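Local coordinates for protein histidinol dehydrogenase (Elizabethkingia anophelis NUHP1, PDB 6AN0) that probably catalyses, with zinc, the two successive NAD-dependent oxidations that turn L-histidinol into L-histidine, the last step of histidine biosynthesis, at residues A[40-45]-A[191-196]; A[121-126]-A[389-394]; A[239-244]-A[261-266]; A[249-254]-A[333-338]; A[402-407]-A[429-434]. All blocks are in the same frame, centred on the assembly; numbering follows the deposited sequence. Where two conformers were deposited one is given.

Contact 1 of 5, residues A[40-45]-A[191-196]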
# COMPACT_ATOMS: atom_id res chain seq x y z
N THR A 40 9.68 9.39 22.37
CA THR A 40 10.24 9.06 23.68
C THR A 40 10.02 7.59 24.02
O THR A 40 10.94 6.91 24.50
CB THR A 40 9.63 9.96 24.76
OG1 THR A 40 9.97 11.32 24.48
CG2 THR A 40 10.16 9.59 26.15
N VAL A 41 8.81 7.07 23.79
CA VAL A 41 8.56 5.65 24.04
C VAL A 41 9.44 4.79 23.14
O VAL A 41 10.02 3.79 23.59
CB VAL A 41 7.07 5.31 23.83
CG1 VAL A 41 6.83 3.81 24.09
CG2 VAL A 41 6.19 6.16 24.74
N PHE A 42 9.54 5.16 21.86
CA PHE A 42 10.38 4.40 20.94
C PHE A 42 11.84 4.37 21.40
O PHE A 42 12.51 3.34 21.28
CB PHE A 42 10.27 4.99 19.52
CG PHE A 42 8.99 4.62 18.78
CD1 PHE A 42 8.83 4.96 17.45
CD2 PHE A 42 7.96 3.93 19.42
CE1 PHE A 42 7.66 4.63 16.76
CE2 PHE A 42 6.79 3.58 18.74
CZ PHE A 42 6.65 3.93 17.39
N GLU A 43 12.35 5.50 21.90
CA GLU A 43 13.72 5.53 22.41
C GLU A 43 13.89 4.57 23.59
O GLU A 43 14.89 3.85 23.68
CB GLU A 43 14.10 6.96 22.82
N ASP A 44 12.91 4.56 24.50
CA ASP A 44 12.93 3.62 25.62
C ASP A 44 12.88 2.17 25.14
O ASP A 44 13.57 1.30 25.69
CB ASP A 44 11.76 3.91 26.56
CG ASP A 44 11.97 5.16 27.41
OD1 ASP A 44 13.13 5.58 27.60
OD2 ASP A 44 10.96 5.73 27.90
N ILE A 45 12.06 1.87 24.12
CA ILE A 45 12.00 0.50 23.60
C ILE A 45 13.34 0.13 22.97
O ILE A 45 13.83 -0.99 23.14
CB ILE A 45 10.85 0.35 22.58
CG1 ILE A 45 9.48 0.40 23.26
CG2 ILE A 45 11.01 -0.96 21.74
CD1 ILE A 45 9.16 -0.81 24.15
N GLY A 191 0.32 -3.30 25.04
CA GLY A 191 -0.59 -2.40 24.36
C GLY A 191 0.08 -1.08 24.02
O GLY A 191 1.24 -0.84 24.36
N GLY A 192 -0.69 -0.23 23.34
CA GLY A 192 -0.35 1.18 23.19
C GLY A 192 0.90 1.43 22.35
O GLY A 192 1.29 0.64 21.50
N ILE A 193 1.51 2.60 22.60
CA ILE A 193 2.70 2.98 21.85
C ILE A 193 3.81 1.95 22.04
O ILE A 193 4.53 1.60 21.09
CB ILE A 193 3.18 4.39 22.25
CG1 ILE A 193 2.09 5.45 22.01
CG2 ILE A 193 4.43 4.78 21.45
CD1 ILE A 193 2.44 6.82 22.68
N GLN A 194 3.97 1.45 23.27
CA GLN A 194 5.07 0.53 23.55
C GLN A 194 4.93 -0.78 22.79
O GLN A 194 5.94 -1.35 22.35
CB GLN A 194 5.21 0.29 25.07
CG GLN A 194 3.97 -0.29 25.80
CD GLN A 194 2.96 0.77 26.25
OE1 GLN A 194 3.01 1.92 25.82
NE2 GLN A 194 2.04 0.38 27.14
N ALA A 195 3.70 -1.27 22.58
CA ALA A 195 3.52 -2.46 21.75
C ALA A 195 3.92 -2.19 20.30
O ALA A 195 4.61 -3.01 19.68
CB ALA A 195 2.07 -2.94 21.81
N ILE A 196 3.50 -1.05 19.75
CA ILE A 196 3.89 -0.71 18.38
C ILE A 196 5.40 -0.59 18.28
O ILE A 196 6.02 -1.04 17.30
CB ILE A 196 3.18 0.59 17.93
CG1 ILE A 196 1.66 0.43 17.94
CG2 ILE A 196 3.68 1.04 16.55
CD1 ILE A 196 1.17 -0.81 17.16

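Contact 2 of 5, residues A[121-126]-A[389-394]. With HIS (histidine), chain U; EDO (1,2-ethanediol), chain D.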
# COMPACT_ATOMS: atom_id res chain seq x y z
N ARG A 121 4.50 -12.04 -12.88
CA ARG A 121 4.61 -11.73 -11.46
C ARG A 121 4.32 -12.98 -10.65
O ARG A 121 3.56 -13.86 -11.07
CB ARG A 121 3.63 -10.63 -11.00
CG ARG A 121 3.67 -9.34 -11.75
CD ARG A 121 2.96 -8.24 -10.92
NE ARG A 121 1.50 -8.38 -10.87
CZ ARG A 121 0.69 -7.50 -10.29
NH1 ARG A 121 1.21 -6.43 -9.68
NH2 ARG A 121 -0.62 -7.68 -10.30
N GLU A 122 4.90 -13.01 -9.44
CA GLU A 122 4.61 -14.04 -8.45
C GLU A 122 4.50 -13.39 -7.08
O GLU A 122 5.25 -12.46 -6.75
CB GLU A 122 5.68 -15.12 -8.39
CG GLU A 122 5.95 -15.81 -9.71
CD GLU A 122 6.83 -17.04 -9.55
OE1 GLU A 122 6.90 -17.57 -8.43
OE2 GLU A 122 7.43 -17.47 -10.55
N ALA A 123 3.59 -13.92 -6.27
CA ALA A 123 3.42 -13.46 -4.90
C ALA A 123 4.40 -14.17 -3.97
O ALA A 123 4.73 -15.34 -4.16
CB ALA A 123 2.00 -13.71 -4.41
N ARG A 124 4.87 -13.44 -2.96
CA ARG A 124 5.67 -13.99 -1.89
C ARG A 124 5.16 -13.35 -0.61
O ARG A 124 4.82 -12.16 -0.62
CB ARG A 124 7.18 -13.71 -2.05
CG ARG A 124 7.85 -14.38 -3.26
CD ARG A 124 7.88 -15.89 -3.13
NE ARG A 124 8.62 -16.49 -4.24
CZ ARG A 124 8.09 -16.87 -5.39
NH1 ARG A 124 6.79 -16.73 -5.60
NH2 ARG A 124 8.87 -17.38 -6.34
N PRO A 125 5.10 -14.10 0.49
CA PRO A 125 4.59 -13.52 1.74
C PRO A 125 5.54 -12.47 2.30
O PRO A 125 6.77 -12.57 2.19
CB PRO A 125 4.50 -14.73 2.68
CG PRO A 125 5.62 -15.65 2.18
CD PRO A 125 5.53 -15.51 0.68
N ILE A 126 4.95 -11.48 2.96
CA ILE A 126 5.72 -10.66 3.89
C ILE A 126 6.05 -11.53 5.10
O ILE A 126 5.16 -12.10 5.73
CB ILE A 126 4.94 -9.40 4.30
CG1 ILE A 126 4.67 -8.52 3.07
CG2 ILE A 126 5.70 -8.62 5.39
CD1 ILE A 126 3.67 -7.38 3.37
N SER A 389 -2.65 -7.53 1.04
CA SER A 389 -1.98 -6.76 2.08
C SER A 389 -0.81 -7.51 2.70
O SER A 389 0.01 -6.88 3.38
CB SER A 389 -2.97 -6.38 3.20
OG SER A 389 -4.16 -5.84 2.67
N PHE A 390 -0.72 -8.82 2.49
CA PHE A 390 0.23 -9.65 3.22
C PHE A 390 1.34 -10.19 2.33
O PHE A 390 2.15 -11.01 2.79
CB PHE A 390 -0.52 -10.80 3.90
CG PHE A 390 -1.46 -10.34 4.99
CD1 PHE A 390 -1.01 -10.20 6.30
CD2 PHE A 390 -2.78 -10.00 4.69
CE1 PHE A 390 -1.87 -9.77 7.31
CE2 PHE A 390 -3.64 -9.57 5.68
CZ PHE A 390 -3.18 -9.45 7.00
N ILE A 391 1.41 -9.75 1.07
CA ILE A 391 2.34 -10.30 0.10
C ILE A 391 3.08 -9.16 -0.59
O ILE A 391 2.68 -8.00 -0.53
CB ILE A 391 1.62 -11.16 -0.96
CG1 ILE A 391 0.57 -10.32 -1.69
CG2 ILE A 391 0.97 -12.35 -0.29
CD1 ILE A 391 -0.03 -11.00 -2.93
N LYS A 392 4.18 -9.52 -1.24
CA LYS A 392 4.83 -8.70 -2.25
C LYS A 392 4.64 -9.39 -3.59
O LYS A 392 4.73 -10.62 -3.67
CB LYS A 392 6.34 -8.54 -1.97
CG LYS A 392 6.73 -8.08 -0.54
CD LYS A 392 7.08 -9.25 0.39
CE LYS A 392 8.40 -9.92 -0.00
NZ LYS A 392 8.83 -10.99 0.96
N LYS A 393 4.38 -8.61 -4.64
CA LYS A 393 4.26 -9.15 -5.99
C LYS A 393 5.56 -8.84 -6.72
O LYS A 393 5.82 -7.69 -7.08
CB LYS A 393 3.05 -8.56 -6.72
CG LYS A 393 1.72 -8.84 -5.99
CD LYS A 393 0.50 -8.55 -6.88
CE LYS A 393 -0.80 -8.82 -6.13
NZ LYS A 393 -2.01 -8.57 -6.97
N ILE A 394 6.38 -9.88 -6.91
CA ILE A 394 7.70 -9.74 -7.51
C ILE A 394 7.55 -9.90 -9.02
O ILE A 394 6.90 -10.83 -9.49
CB ILE A 394 8.66 -10.80 -6.94
CG1 ILE A 394 8.78 -10.64 -5.41
CG2 ILE A 394 10.03 -10.71 -7.63
CD1 ILE A 394 9.68 -11.68 -4.76
N HIS U . 0.74 -16.39 -9.57
CA HIS U . 1.61 -15.87 -8.54
C HIS U . 2.45 -16.96 -7.87
O HIS U . 2.75 -16.88 -6.68
CB HIS U . 0.79 -15.13 -7.49
CG HIS U . 0.68 -13.66 -7.75
ND1 HIS U . 1.31 -13.04 -8.81
CD2 HIS U . 0.01 -12.68 -7.09
CE1 HIS U . 1.04 -11.75 -8.79
NE2 HIS U . 0.25 -11.51 -7.76
OXT HIS U . 2.84 -17.94 -8.51
C1 EDO D . -4.68 -2.39 2.63
O1 EDO D . -4.13 -3.24 1.61
C2 EDO D . -3.93 -2.77 3.90
O2 EDO D . -2.55 -2.74 3.57
O HOH W 1 4.22 -5.90 -8.74

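Contact 3 of 5, residues A[239-244]-A[261-266]. With ZN (zinc ion), chain B.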
# COMPACT_ATOMS: atom_id res chain seq x y z
N GLY A 239 -9.00 5.96 11.67
CA GLY A 239 -10.02 6.92 12.04
C GLY A 239 -11.25 6.21 12.57
O GLY A 239 -11.31 4.98 12.60
N PRO A 240 -12.27 6.97 12.99
CA PRO A 240 -13.50 6.34 13.50
C PRO A 240 -14.31 5.70 12.39
O PRO A 240 -14.25 6.10 11.23
CB PRO A 240 -14.26 7.50 14.14
CG PRO A 240 -13.29 8.68 14.18
CD PRO A 240 -12.32 8.44 13.06
N SER A 241 -15.10 4.69 12.76
CA SER A 241 -15.87 3.95 11.77
C SER A 241 -17.12 4.72 11.37
O SER A 241 -17.55 5.67 12.04
CB SER A 241 -16.24 2.57 12.31
OG SER A 241 -16.85 2.68 13.57
N GLU A 242 -17.72 4.30 10.26
CA GLU A 242 -18.79 5.08 9.65
C GLU A 242 -19.59 4.19 8.70
O GLU A 242 -19.09 3.18 8.19
CB GLU A 242 -18.20 6.28 8.90
CG GLU A 242 -17.25 5.81 7.82
CD GLU A 242 -16.37 6.87 7.22
OE1 GLU A 242 -16.09 6.74 6.01
OE2 GLU A 242 -15.92 7.80 7.94
N VAL A 243 -20.84 4.57 8.47
CA VAL A 243 -21.66 3.93 7.45
C VAL A 243 -22.45 5.00 6.71
O VAL A 243 -22.86 6.02 7.28
CB VAL A 243 -22.62 2.85 8.03
CG1 VAL A 243 -23.70 3.48 8.92
CG2 VAL A 243 -23.29 2.04 6.91
N LEU A 244 -22.67 4.77 5.42
CA LEU A 244 -23.61 5.54 4.63
C LEU A 244 -24.61 4.57 4.04
O LEU A 244 -24.22 3.54 3.48
CB LEU A 244 -22.90 6.35 3.54
CG LEU A 244 -23.72 7.34 2.70
CD1 LEU A 244 -22.82 8.49 2.24
CD2 LEU A 244 -24.37 6.65 1.48
N LEU A 261 -27.94 2.22 13.81
CA LEU A 261 -27.60 2.11 15.22
C LEU A 261 -26.48 1.11 15.46
O LEU A 261 -25.72 1.27 16.42
CB LEU A 261 -28.85 1.74 16.03
CG LEU A 261 -29.85 2.90 16.14
CD1 LEU A 261 -31.16 2.45 16.73
CD2 LEU A 261 -29.25 4.02 16.99
N SER A 262 -26.35 0.10 14.60
CA SER A 262 -25.24 -0.84 14.75
C SER A 262 -23.91 -0.13 14.56
O SER A 262 -22.96 -0.38 15.31
CB SER A 262 -25.39 -2.02 13.78
OG SER A 262 -25.18 -1.65 12.43
N GLN A 263 -23.82 0.78 13.59
CA GLN A 263 -22.59 1.55 13.42
C GLN A 263 -22.41 2.58 14.54
O GLN A 263 -21.29 2.77 15.03
CB GLN A 263 -22.60 2.25 12.06
CG GLN A 263 -21.35 3.08 11.79
CD GLN A 263 -20.11 2.22 11.81
OE1 GLN A 263 -19.27 2.33 12.71
NE2 GLN A 263 -19.98 1.35 10.83
N ALA A 264 -23.50 3.23 14.97
CA ALA A 264 -23.38 4.31 15.96
C ALA A 264 -22.89 3.80 17.31
O ALA A 264 -22.17 4.52 18.02
CB ALA A 264 -24.72 5.02 16.16
N GLU A 265 -23.26 2.58 17.69
CA GLU A 265 -22.87 2.07 19.00
C GLU A 265 -21.39 1.74 19.10
O GLU A 265 -20.92 1.41 20.20
CB GLU A 265 -23.70 0.83 19.36
CG GLU A 265 -23.13 -0.45 18.77
CD GLU A 265 -23.89 -1.70 19.20
OE1 GLU A 265 -24.66 -1.63 20.18
OE2 GLU A 265 -23.70 -2.76 18.56
N HIS A 266 -20.64 1.82 17.99
CA HIS A 266 -19.21 1.51 18.05
C HIS A 266 -18.44 2.50 18.91
O HIS A 266 -17.53 2.11 19.65
CB HIS A 266 -18.61 1.49 16.64
CG HIS A 266 -18.49 0.12 16.06
ND1 HIS A 266 -17.73 -0.87 16.64
CD2 HIS A 266 -19.05 -0.43 14.95
CE1 HIS A 266 -17.81 -1.97 15.91
NE2 HIS A 266 -18.60 -1.73 14.88
ZN ZN B . -19.29 -3.10 13.47
O HOH W 2 -20.38 -1.63 12.58
O HOH W 3 -17.83 -2.45 11.92

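Contact 4 of 5, residues A[249-254]-A[333-338]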
# COMPACT_ATOMS: atom_id res chain seq x y z
N THR A 249 -37.98 3.70 -1.67
CA THR A 249 -39.25 3.25 -1.12
C THR A 249 -39.30 1.74 -0.86
O THR A 249 -40.21 1.29 -0.15
CB THR A 249 -40.41 3.66 -2.04
OG1 THR A 249 -40.19 3.10 -3.34
CG2 THR A 249 -40.49 5.17 -2.17
N THR A 250 -38.37 0.96 -1.40
CA THR A 250 -38.34 -0.47 -1.14
C THR A 250 -37.53 -0.84 0.09
O THR A 250 -37.50 -2.01 0.47
CB THR A 250 -37.78 -1.25 -2.34
OG1 THR A 250 -36.37 -1.03 -2.45
CG2 THR A 250 -38.46 -0.83 -3.63
N ALA A 251 -36.85 0.12 0.71
CA ALA A 251 -36.10 -0.17 1.92
C ALA A 251 -37.06 -0.42 3.08
O ALA A 251 -38.21 0.03 3.08
CB ALA A 251 -35.16 0.99 2.25
N ASN A 252 -36.57 -1.15 4.08
CA ASN A 252 -37.34 -1.42 5.29
C ASN A 252 -36.86 -0.47 6.38
O ASN A 252 -35.73 -0.62 6.86
CB ASN A 252 -37.16 -2.88 5.73
CG ASN A 252 -38.02 -3.25 6.93
OD1 ASN A 252 -38.07 -2.52 7.92
ND2 ASN A 252 -38.68 -4.40 6.84
N PRO A 253 -37.67 0.51 6.79
CA PRO A 253 -37.19 1.48 7.79
C PRO A 253 -36.73 0.84 9.09
O PRO A 253 -35.79 1.35 9.72
CB PRO A 253 -38.40 2.40 7.99
CG PRO A 253 -39.10 2.35 6.67
CD PRO A 253 -38.96 0.92 6.20
N GLU A 254 -37.35 -0.27 9.52
CA GLU A 254 -36.86 -0.95 10.72
C GLU A 254 -35.44 -1.47 10.51
O GLU A 254 -34.60 -1.38 11.41
CB GLU A 254 -37.77 -2.10 11.12
CG GLU A 254 -37.33 -2.75 12.45
CD GLU A 254 -38.10 -4.01 12.79
OE1 GLU A 254 -38.44 -4.78 11.87
OE2 GLU A 254 -38.36 -4.22 13.99
N ILE A 333 -24.28 0.88 2.42
CA ILE A 333 -25.43 -0.03 2.33
C ILE A 333 -26.38 0.49 1.26
O ILE A 333 -26.90 1.61 1.37
CB ILE A 333 -26.14 -0.19 3.68
CG1 ILE A 333 -25.16 -0.68 4.75
CG2 ILE A 333 -27.33 -1.16 3.53
CD1 ILE A 333 -25.79 -0.92 6.13
N LEU A 334 -26.63 -0.32 0.23
CA LEU A 334 -27.58 0.04 -0.83
C LEU A 334 -28.90 -0.67 -0.53
O LEU A 334 -29.14 -1.79 -0.97
CB LEU A 334 -27.06 -0.34 -2.21
CG LEU A 334 -25.78 0.35 -2.67
CD1 LEU A 334 -25.53 -0.05 -4.13
CD2 LEU A 334 -25.86 1.89 -2.50
N ALA A 335 -29.77 0.01 0.21
CA ALA A 335 -31.09 -0.53 0.55
C ALA A 335 -32.09 -0.11 -0.52
O ALA A 335 -33.05 0.64 -0.29
CB ALA A 335 -31.51 -0.07 1.95
N ILE A 336 -31.84 -0.60 -1.73
CA ILE A 336 -32.62 -0.18 -2.88
C ILE A 336 -32.90 -1.39 -3.75
O ILE A 336 -32.28 -2.45 -3.63
CB ILE A 336 -31.92 0.89 -3.74
CG1 ILE A 336 -30.65 0.29 -4.39
CG2 ILE A 336 -31.65 2.15 -2.94
CD1 ILE A 336 -29.76 1.28 -5.09
N GLU A 337 -33.87 -1.19 -4.63
CA GLU A 337 -34.25 -2.12 -5.67
C GLU A 337 -33.17 -2.22 -6.74
O GLU A 337 -32.57 -1.21 -7.12
CB GLU A 337 -35.54 -1.60 -6.30
CG GLU A 337 -36.48 -2.62 -6.86
CD GLU A 337 -37.85 -2.03 -7.07
OE1 GLU A 337 -37.95 -0.95 -7.72
OE2 GLU A 337 -38.83 -2.61 -6.57
N ASN A 338 -32.94 -3.44 -7.22
CA ASN A 338 -32.16 -3.68 -8.44
C ASN A 338 -30.75 -3.09 -8.36
O ASN A 338 -30.32 -2.32 -9.22
CB ASN A 338 -32.91 -3.15 -9.67
CG ASN A 338 -34.22 -3.86 -9.90
OD1 ASN A 338 -34.33 -5.07 -9.65
ND2 ASN A 338 -35.23 -3.13 -10.35

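Contact 5 of 5, residues A[402-407]-A[429-434]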
# COMPACT_ATOMS: atom_id res chain seq x y z
N LYS A 402 17.15 -13.95 -29.09
CA LYS A 402 16.28 -13.26 -30.04
C LYS A 402 15.59 -12.08 -29.37
O LYS A 402 15.43 -11.01 -29.98
CB LYS A 402 15.24 -14.24 -30.61
N GLY A 403 15.17 -12.26 -28.12
CA GLY A 403 14.54 -11.17 -27.39
C GLY A 403 15.41 -9.92 -27.30
O GLY A 403 14.95 -8.82 -27.58
N ILE A 404 16.68 -10.09 -26.91
CA ILE A 404 17.53 -8.90 -26.77
C ILE A 404 17.88 -8.33 -28.14
O ILE A 404 18.03 -7.11 -28.29
CB ILE A 404 18.78 -9.22 -25.92
CG1 ILE A 404 19.49 -7.93 -25.50
CG2 ILE A 404 19.76 -10.13 -26.66
CD1 ILE A 404 18.62 -6.99 -24.66
N GLN A 405 17.99 -9.17 -29.17
CA GLN A 405 18.17 -8.63 -30.52
C GLN A 405 16.95 -7.81 -30.94
O GLN A 405 17.08 -6.85 -31.72
CB GLN A 405 18.44 -9.75 -31.52
CG GLN A 405 19.86 -10.27 -31.48
CD GLN A 405 20.08 -11.50 -32.34
OE1 GLN A 405 19.17 -12.33 -32.50
NE2 GLN A 405 21.27 -11.63 -32.90
N ASN A 406 15.77 -8.14 -30.42
CA ASN A 406 14.52 -7.47 -30.77
C ASN A 406 14.42 -6.09 -30.11
O ASN A 406 14.30 -5.07 -30.79
CB ASN A 406 13.35 -8.37 -30.37
CG ASN A 406 11.99 -7.73 -30.58
OD1 ASN A 406 11.83 -6.79 -31.35
ND2 ASN A 406 10.99 -8.26 -29.88
N ILE A 407 14.49 -6.04 -28.77
CA ILE A 407 14.29 -4.77 -28.07
C ILE A 407 15.59 -4.02 -27.83
O ILE A 407 15.55 -2.85 -27.41
CB ILE A 407 13.57 -4.99 -26.72
CG1 ILE A 407 14.40 -5.84 -25.77
CG2 ILE A 407 12.21 -5.61 -26.96
CD1 ILE A 407 13.79 -5.96 -24.35
N VAL A 429 26.97 -5.20 -25.30
CA VAL A 429 27.83 -6.38 -25.19
C VAL A 429 27.08 -7.66 -25.52
O VAL A 429 27.66 -8.60 -26.08
CB VAL A 429 28.49 -6.45 -23.79
CG1 VAL A 429 29.41 -5.26 -23.59
CG2 VAL A 429 27.44 -6.55 -22.68
N ARG A 430 25.78 -7.73 -25.21
CA ARG A 430 25.01 -8.90 -25.62
C ARG A 430 24.87 -8.97 -27.14
O ARG A 430 25.07 -10.02 -27.75
CB ARG A 430 23.63 -8.90 -24.96
CG ARG A 430 23.53 -9.65 -23.64
CD ARG A 430 23.65 -8.70 -22.47
NE ARG A 430 23.34 -9.31 -21.17
CZ ARG A 430 23.58 -8.71 -20.01
NH1 ARG A 430 24.12 -7.49 -20.01
NH2 ARG A 430 23.29 -9.30 -18.85
N LEU A 431 24.51 -7.84 -27.77
CA LEU A 431 24.32 -7.85 -29.22
C LEU A 431 25.60 -8.21 -29.95
O LEU A 431 25.58 -9.00 -30.90
CB LEU A 431 23.80 -6.50 -29.69
CG LEU A 431 22.52 -5.99 -29.04
CD1 LEU A 431 22.18 -4.60 -29.57
CD2 LEU A 431 21.36 -6.97 -29.24
N LYS A 432 26.73 -7.63 -29.53
CA LYS A 432 27.99 -7.94 -30.21
C LYS A 432 28.37 -9.40 -30.03
O LYS A 432 28.96 -10.00 -30.93
CB LYS A 432 29.11 -7.02 -29.71
CG LYS A 432 28.88 -5.54 -29.98
CD LYS A 432 30.17 -4.74 -29.78
CE LYS A 432 29.92 -3.41 -29.05
NZ LYS A 432 30.11 -3.50 -27.56
N SER A 433 28.02 -9.99 -28.88
CA SER A 433 28.34 -11.39 -28.61
C SER A 433 27.59 -12.32 -29.56
O SER A 433 28.17 -13.29 -30.08
CB SER A 433 27.99 -11.72 -27.16
OG SER A 433 28.25 -13.08 -26.86
N LEU A 434 26.31 -12.04 -29.81
CA LEU A 434 25.53 -12.84 -30.75
C LEU A 434 25.93 -12.54 -32.19
O LEU A 434 25.93 -13.45 -33.04
CB LEU A 434 24.04 -12.57 -30.55
CG LEU A 434 23.52 -12.82 -29.13
CD1 LEU A 434 22.16 -12.14 -28.90
CD2 LEU A 434 23.43 -14.31 -28.87

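Contact 1 of 5, residues A[40-45]-A[191-196]
Val-41 fills the gap between helix 35-48 and the first turn of helix 192-201. Its CB already lies 3.6 Å from CG2 of Ile-193. Beyond it, CG1, anti to the backbone N (chi1 180°), slides between that same methyl and the neighbouring backbone, ending 3.8 Å from CA of Gln-194. The other branch, CG2, reaches Ile-193 CG2 more loosely, at 4.0 Å. The short segments cross at -51° with axes 9.1 Å apart, a buried helix-helix packing. Helix 192-201 follows strand 186-189 of the mixed sheet through the Gly-191/Gly-192 turn, where Gly-192 N is bonded to the hydroxyl of Tyr-132; Tyr-132 and Gln-194 both belong to the predicted NAD site. Phe-42 runs across Ile-193 at about a right angle, its CE2 3.8 Å from Ile-193 CG2, while Ile-193 O lies at the ring edge, in plane. Further along this ring, CZ meets CG2 of Ile-196, and Phe-201 packs edge-to-face with it. One turn on from Val-41, Ile-45 reaches the polar backbone with a methyl: its CD1 stops 3.7 Å from Gln-194 O. Tyr-56 of helix 50-61 touches both Val-41 and Gln-194.

Contact 2 of 5, residues A[121-126]-A[389-394]
Glu-122 OE1 is gripped by two nitrogens of one guanidinium, NH2 (2.9 Å) and NH1 of Arg-124, and lies in the guanidinium plane; NH1 arrives on the anti lone pair, NH2 from above the carboxylate plane. The salt bridge lies on one face of an antiparallel strand pair, 117-132 with 391-399. Glu-122/Ile-394 and Arg-124/Lys-392 are its hydrogen-bonded pairs, and Ile-394 N to Glu-122 O and Lys-392 N to Arg-124 O are both 2.8 Å. Beyond them, Ile-126 N donates almost straight (173°) to Phe-390 O. Lys-392, bent at chi2 and chi3, crosses Ile-126 obliquely, CD against CG1, to put NZ 2.9 Å from Pro-125 O; Thr-347 O of the second subunit takes NZ as well, and Ile-346 O of that subunit binds Arg-124 NE. The other face, that of Ala-123 and Lys-393, holds the bound histidine, whose O accepts from Ala-123 N at 3.1 Å. Extended Lys-393 lays CD over one face of the Arg-121 guanidinium. The like charges, Arg-121 NH2 and Lys-393 NZ, stand 3.7 Å apart, with NZ salt-bridged to Glu-106 and to Asp-388 of the second subunit. CD of Lys-393 comes to 3.1 Å from NE2 of the histidine.

Contact 3 of 5, residues A[239-244]-A[261-266]
Gln-263 leans from the last turn of helix 253-264 over the start of strand 242-247, so the contact ties the first strand and the helix of the beta-alpha-beta unit 242-247, 253-264, 271-276. Its CG is anti to the backbone N (chi1 -180°), and a bend at chi2 turns the amide along the strand. Val-243 and Gln-263 slide past each other in opposite directions, with Val-243 CG1 3.5 Å from Gln-263 CB. Farther out, the amide carbon CD lies 3.5 Å from Glu-242 N. The two ends of the amide differ. OE1 takes a short, in-plane hydrogen bond of 2.6 Å from Ser-241 OG, at a C=O...donor angle of 153°; NE2 passes near Glu-242 O without bonding, and that carbonyl is bonded to His-331 ND1. Ser-241 OG sits between the backbone N and the carbonyl carbon (chi1 52°), which turns it to Gln-263 and leaves it 3.7 Å from CB of His-266. His-266 points its far nitrogen away from this pair, NE2 binding zinc at 2.1 Å. Two waters, Asp-364 and His-423 of the second subunit complete the sphere. Ser-241 and Gln-263 are predicted substrate ligands, and Gln-263 a predicted zinc ligand, yet here OE1 stays 5.5 Å from the metal. That ligation is thus not made: the serine engages OE1, and the zinc-bound waters may mark where substrate would bind.

Contact 4 of 5, residues A[249-254]-A[333-338]
Strand 331-335 closes in an inverse gamma turn centred on Ala-335, with Ala-335 CA 5.2 Å from Ala-251 CA in the loop leading into helix 253-264. The methyl groups of these two alanines touch, CB to CB, at 3.8 Å. The same Ala-251 CB lies closer still to the backbone, 3.3 Å from Ala-335 O, so the loop rests against the carbonyl oxygen of Ala-335 as much as against its methyl. Thr-250 OG1, set between the backbone N and the carbonyl carbon (chi1 72°), faces the peptide after Ile-336; it is 3.3 Å from Glu-337 N but badly angled for a bond. Its partner is instead Asp-248 OD1, while the other oxygen of that carboxylate takes a weak bond from Glu-337 N, so one aspartate serves both segments. The methyl CG2 of Thr-250 lies 3.5 Å from Glu-337 OE2, and the two side chains cross at about a right angle. On the far side of Ala-251, Asn-252 is the N-cap of helix 253-264: its OD1 accepts weakly from Glu-254 N at 2.9 Å, and is bonded to Phe-255 N too. This is plain packing away from the annotated sites. It joins the carboxyl ends of neighbouring strands 242-247 and 331-335 in a six-stranded parallel sheet, where strands 310-313, 271-276, 242-247, 331-335 and 351-354 run in Rossmann-like order.

Contact 5 of 5, residues A[402-407]-A[429-434]
Apolar contacts carry most of this helix crossing, in which the short segments run at -119° with axes 9.8 Å apart. Leu-434 points its CD1 at Ile-404, 3.8 Å from CG2, the methyl that stands between the backbone N and the carbonyl carbon because CG1 is anti to N (chi1 -166°). Ile-404 CG1 lies 4.3 Å from both Arg-430 CB and Leu-431 CD2. Leu-431 works with a single methyl. Its CD2 lies where the two backbones come nearest, 3.5 Å from Ile-404 O and 3.8 Å from Gln-405 CA, so this leucine packs on the helix backbone more than on side chains. A polar side chain laid against a leucine forms the second group: Gln-405, extended beyond CG, crosses Leu-434 obliquely, with CG 3.9 Å from CD1 and the amide NE2 3.8 Å from CB. The third group is charged and faces the other way. The guanidinium of Arg-430 leaves the crossing, and its NH2 forms a salt bridge with Asp-259 of the second subunit, while NE is bonded to Asn-356 O of that subunit. Helices 401-417 and 421-435 end the chain after strand 391-399, and the second packs on the second subunit: Val-429 and Ser-433 touch its Phe-255, Leu-434 its Phe-357. Helix 421-435 also carries His-423, a zinc ligand in that subunit's site.

Contacts 3 and 4 share helix 253-264 and meet directly across adjacent strands, Leu-244 O lying 2.9 Å from Ile-333 N, probably hydrogen-bonded. The zinc site lies at the contact 3 end of this sheet; the centre of contact 4 is about 19 Å from that of contact 3. Contact 1, about 29 Å from contact 3 between centres, belongs to the domain with the predicted NAD site. Contact 2, about 32 Å from contact 3 between centres, holds the separate histidine pocket, and its strand 391-399 runs on into the helices of contact 5. Contact 5 is about 60 Å from contact 3 between centres within the chain, yet its Arg-430 grips helix 253-264 of the second subunit.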